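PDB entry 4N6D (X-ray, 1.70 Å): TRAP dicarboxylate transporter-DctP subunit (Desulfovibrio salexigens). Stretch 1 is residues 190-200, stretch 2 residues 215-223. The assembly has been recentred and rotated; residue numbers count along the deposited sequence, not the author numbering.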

# COMPACT_ATOMS: atom_id res chain seq x y z
N PRO A 190 9.13 1.01 17.72
CA PRO A 190 9.38 2.04 16.71
C PRO A 190 10.45 1.61 15.72
O PRO A 190 11.44 0.97 16.10
CB PRO A 190 9.86 3.22 17.54
CG PRO A 190 9.28 3.00 18.90
CD PRO A 190 9.27 1.52 19.10
N MET A 191 10.25 1.97 14.46
CA MET A 191 11.20 1.63 13.42
C MET A 191 12.62 2.03 13.87
O MET A 191 13.59 1.29 13.65
CB MET A 191 10.80 2.31 12.10
CG MET A 191 11.52 1.79 10.86
SD MET A 191 11.16 0.06 10.49
CE MET A 191 9.76 0.14 9.37
N SER A 192 12.72 3.18 14.53
CA SER A 192 14.01 3.67 15.03
C SER A 192 14.69 2.76 16.06
O SER A 192 15.92 2.76 16.17
CB SER A 192 13.84 5.06 15.64
OG SER A 192 13.05 5.01 16.82
N ALA A 193 13.91 1.99 16.81
CA ALA A 193 14.47 1.13 17.86
C ALA A 193 14.77 -0.28 17.35
O ALA A 193 15.38 -1.10 18.05
CB ALA A 193 13.52 1.06 19.05
N THR A 194 14.36 -0.54 16.12
CA THR A 194 14.37 -1.90 15.59
C THR A 194 15.78 -2.42 15.30
O THR A 194 16.09 -3.56 15.65
CB THR A 194 13.46 -1.97 14.40
OG1 THR A 194 12.19 -1.40 14.77
CG2 THR A 194 13.25 -3.42 13.95
N PRO A 195 16.64 -1.57 14.73
CA PRO A 195 18.04 -1.99 14.53
C PRO A 195 18.70 -2.52 15.80
O PRO A 195 19.33 -3.58 15.78
CB PRO A 195 18.74 -0.70 14.07
CG PRO A 195 17.64 0.10 13.43
CD PRO A 195 16.39 -0.22 14.19
N GLU A 196 18.56 -1.81 16.91
CA GLU A 196 19.22 -2.23 18.15
C GLU A 196 18.54 -3.49 18.68
O GLU A 196 19.20 -4.42 19.18
CB GLU A 196 19.16 -1.12 19.20
CG GLU A 196 20.07 -1.35 20.41
CD GLU A 196 19.72 -0.46 21.59
OE1 GLU A 196 19.43 0.73 21.36
OE2 GLU A 196 19.73 -0.95 22.75
N ALA A 197 17.21 -3.49 18.58
CA ALA A 197 16.39 -4.63 18.95
C ALA A 197 16.79 -5.88 18.18
O ALA A 197 16.84 -6.97 18.75
CB ALA A 197 14.93 -4.32 18.70
N LEU A 198 17.07 -5.72 16.90
CA LEU A 198 17.50 -6.84 16.07
C LEU A 198 18.85 -7.36 16.57
O LEU A 198 19.05 -8.56 16.75
CB LEU A 198 17.62 -6.41 14.61
CG LEU A 198 16.31 -6.28 13.82
CD1 LEU A 198 16.51 -5.48 12.54
CD2 LEU A 198 15.75 -7.67 13.51
N GLN A 199 19.77 -6.44 16.81
CA GLN A 199 21.10 -6.82 17.26
C GLN A 199 21.05 -7.54 18.60
O GLN A 199 21.83 -8.47 18.84
CB GLN A 199 22.00 -5.59 17.34
CG GLN A 199 22.41 -5.08 15.96
CD GLN A 199 22.96 -3.67 15.98
OE1 GLN A 199 22.82 -2.95 16.97
NE2 GLN A 199 23.60 -3.27 14.88
N LYS A 200 20.14 -7.12 19.47
CA LYS A 200 20.01 -7.73 20.80
C LYS A 200 19.17 -9.00 20.78
O LYS A 200 19.15 -9.75 21.76
CB LYS A 200 19.38 -6.73 21.78
CG LYS A 200 20.31 -5.56 22.15
CD LYS A 200 19.75 -4.75 23.33
CE LYS A 200 18.28 -4.38 23.13
NZ LYS A 200 17.99 -3.78 21.80
N ASP A 215 16.44 1.51 2.13
CA ASP A 215 16.05 2.84 2.58
C ASP A 215 16.37 3.08 4.06
O ASP A 215 16.70 4.19 4.47
CB ASP A 215 14.55 3.07 2.37
CG ASP A 215 14.14 3.16 0.90
OD1 ASP A 215 15.00 3.08 -0.01
OD2 ASP A 215 12.92 3.31 0.67
N LEU A 216 16.23 2.02 4.85
CA LEU A 216 16.57 2.04 6.26
C LEU A 216 17.73 1.09 6.61
O LEU A 216 17.99 0.78 7.77
CB LEU A 216 15.33 1.70 7.07
CG LEU A 216 14.21 2.75 7.00
CD1 LEU A 216 12.96 2.27 7.74
CD2 LEU A 216 14.68 4.08 7.56
N ASN A 217 18.43 0.63 5.58
CA ASN A 217 19.63 -0.19 5.76
C ASN A 217 19.37 -1.46 6.57
O ASN A 217 20.29 -1.98 7.21
CB ASN A 217 20.75 0.62 6.43
CG ASN A 217 22.12 -0.05 6.29
OD1 ASN A 217 22.42 -0.72 5.31
ND2 ASN A 217 22.95 0.11 7.31
N PHE A 218 18.14 -1.98 6.54
CA PHE A 218 17.87 -3.21 7.27
C PHE A 218 18.63 -4.42 6.73
O PHE A 218 18.81 -5.41 7.43
CB PHE A 218 16.37 -3.48 7.35
CG PHE A 218 15.69 -2.71 8.43
CD1 PHE A 218 16.00 -2.94 9.76
CD2 PHE A 218 14.76 -1.74 8.13
CE1 PHE A 218 15.40 -2.22 10.76
CE2 PHE A 218 14.15 -1.02 9.13
CZ PHE A 218 14.47 -1.26 10.44
N ALA A 219 19.11 -4.34 5.49
CA ALA A 219 19.84 -5.44 4.89
C ALA A 219 21.17 -5.69 5.59
O ALA A 219 21.71 -6.78 5.48
CB ALA A 219 20.07 -5.19 3.43
N GLU A 220 21.71 -4.70 6.31
CA GLU A 220 22.97 -4.93 7.00
C GLU A 220 22.81 -6.03 8.03
O GLU A 220 23.72 -6.81 8.26
CB GLU A 220 23.51 -3.66 7.67
CG GLU A 220 24.89 -3.88 8.30
CD GLU A 220 25.64 -2.60 8.55
OE1 GLU A 220 25.00 -1.54 8.58
OE2 GLU A 220 26.88 -2.66 8.72
N ILE A 221 21.62 -6.08 8.63
CA ILE A 221 21.33 -7.00 9.71
C ILE A 221 20.51 -8.20 9.24
O ILE A 221 20.79 -9.34 9.64
CB ILE A 221 20.55 -6.28 10.82
CG1 ILE A 221 21.39 -5.13 11.38
CG2 ILE A 221 20.16 -7.26 11.91
CD1 ILE A 221 20.62 -4.27 12.36
N CYS A 222 19.52 -7.96 8.38
CA CYS A 222 18.61 -9.01 7.93
C CYS A 222 18.94 -9.36 6.51
O CYS A 222 18.49 -8.68 5.59
CB CYS A 222 17.16 -8.56 7.99
SG CYS A 222 16.65 -8.05 9.64
N ARG A 223 19.69 -10.44 6.32
CA ARG A 223 20.18 -10.80 5.01
C ARG A 223 19.46 -11.97 4.37
O ARG A 223 19.94 -12.51 3.38
CB ARG A 223 21.67 -11.11 5.12
CG ARG A 223 22.42 -9.89 5.64
CD ARG A 223 23.90 -9.99 5.54
NE ARG A 223 24.50 -8.84 6.21
CZ ARG A 223 25.80 -8.57 6.20
NH1 ARG A 223 26.64 -9.34 5.52
NH2 ARG A 223 26.26 -7.52 6.86

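What kind of force joins the two stretches? No hydrogen bond or salt bridge crosses between them; the contact, which buries 373 Å² counting both sides, rests on the packing of apolar groups. Leu198 and Ile221 both point their CA-to-CB bonds toward the opposing stretch, and Leu198 CB lies 3.8 Å from Ile221 CG2; branched hydrocarbon side chains suit the place, since they fill the space with no polar group needing a partner. Ile221 CD1 also lies 3.7 Å from Pro195 O and 4.0 Å from Gln199 NE2, so its methyl rests against polar atoms as well as carbon.

How does Phe218 serve so many neighbours? Its CA-to-CB bond points sideways, but with chi1 at -81° the ring comes nearer the helix, and it has the largest area covered in the contact. Leu198 CD1 approaches Phe218 CD1 at 3.8 Å, while Thr194 CG2 and Pro195 CD lie 4.0 and 4.1 Å from Phe218 CE1. A flat, wide ring suits this buried place because it can touch successive turns at once.

What does sulfur contribute? Met191 SD sits 3.5 Å from Phe218 CE2 and 4.5 Å from the ring centroid, an oblique sulfur-aromatic approach. The flexible methionine chain starts sideways; with chi1 near t, Met191 CG lies 3.5 Å from Leu216 CD1, and the end of the chain comes nearer to the second stretch. Farther along, Cys222 SG packs 3.9 Å from Leu198 CD1, a compact, weakly polar group in a buried position.

What do the polar side chains near the contact do? Several find partners within their own stretch. Thr194 OG1 donates to Pro190 O at 2.8 Å, leaving its methyl for Phe218. In the second stretch, Asn217 ND2 donates to Glu220 OE1 at 2.9 Å, and Arg223 NE and NH2 each donate to Glu220 O at 3.0 Å, all without entering the apolar contact.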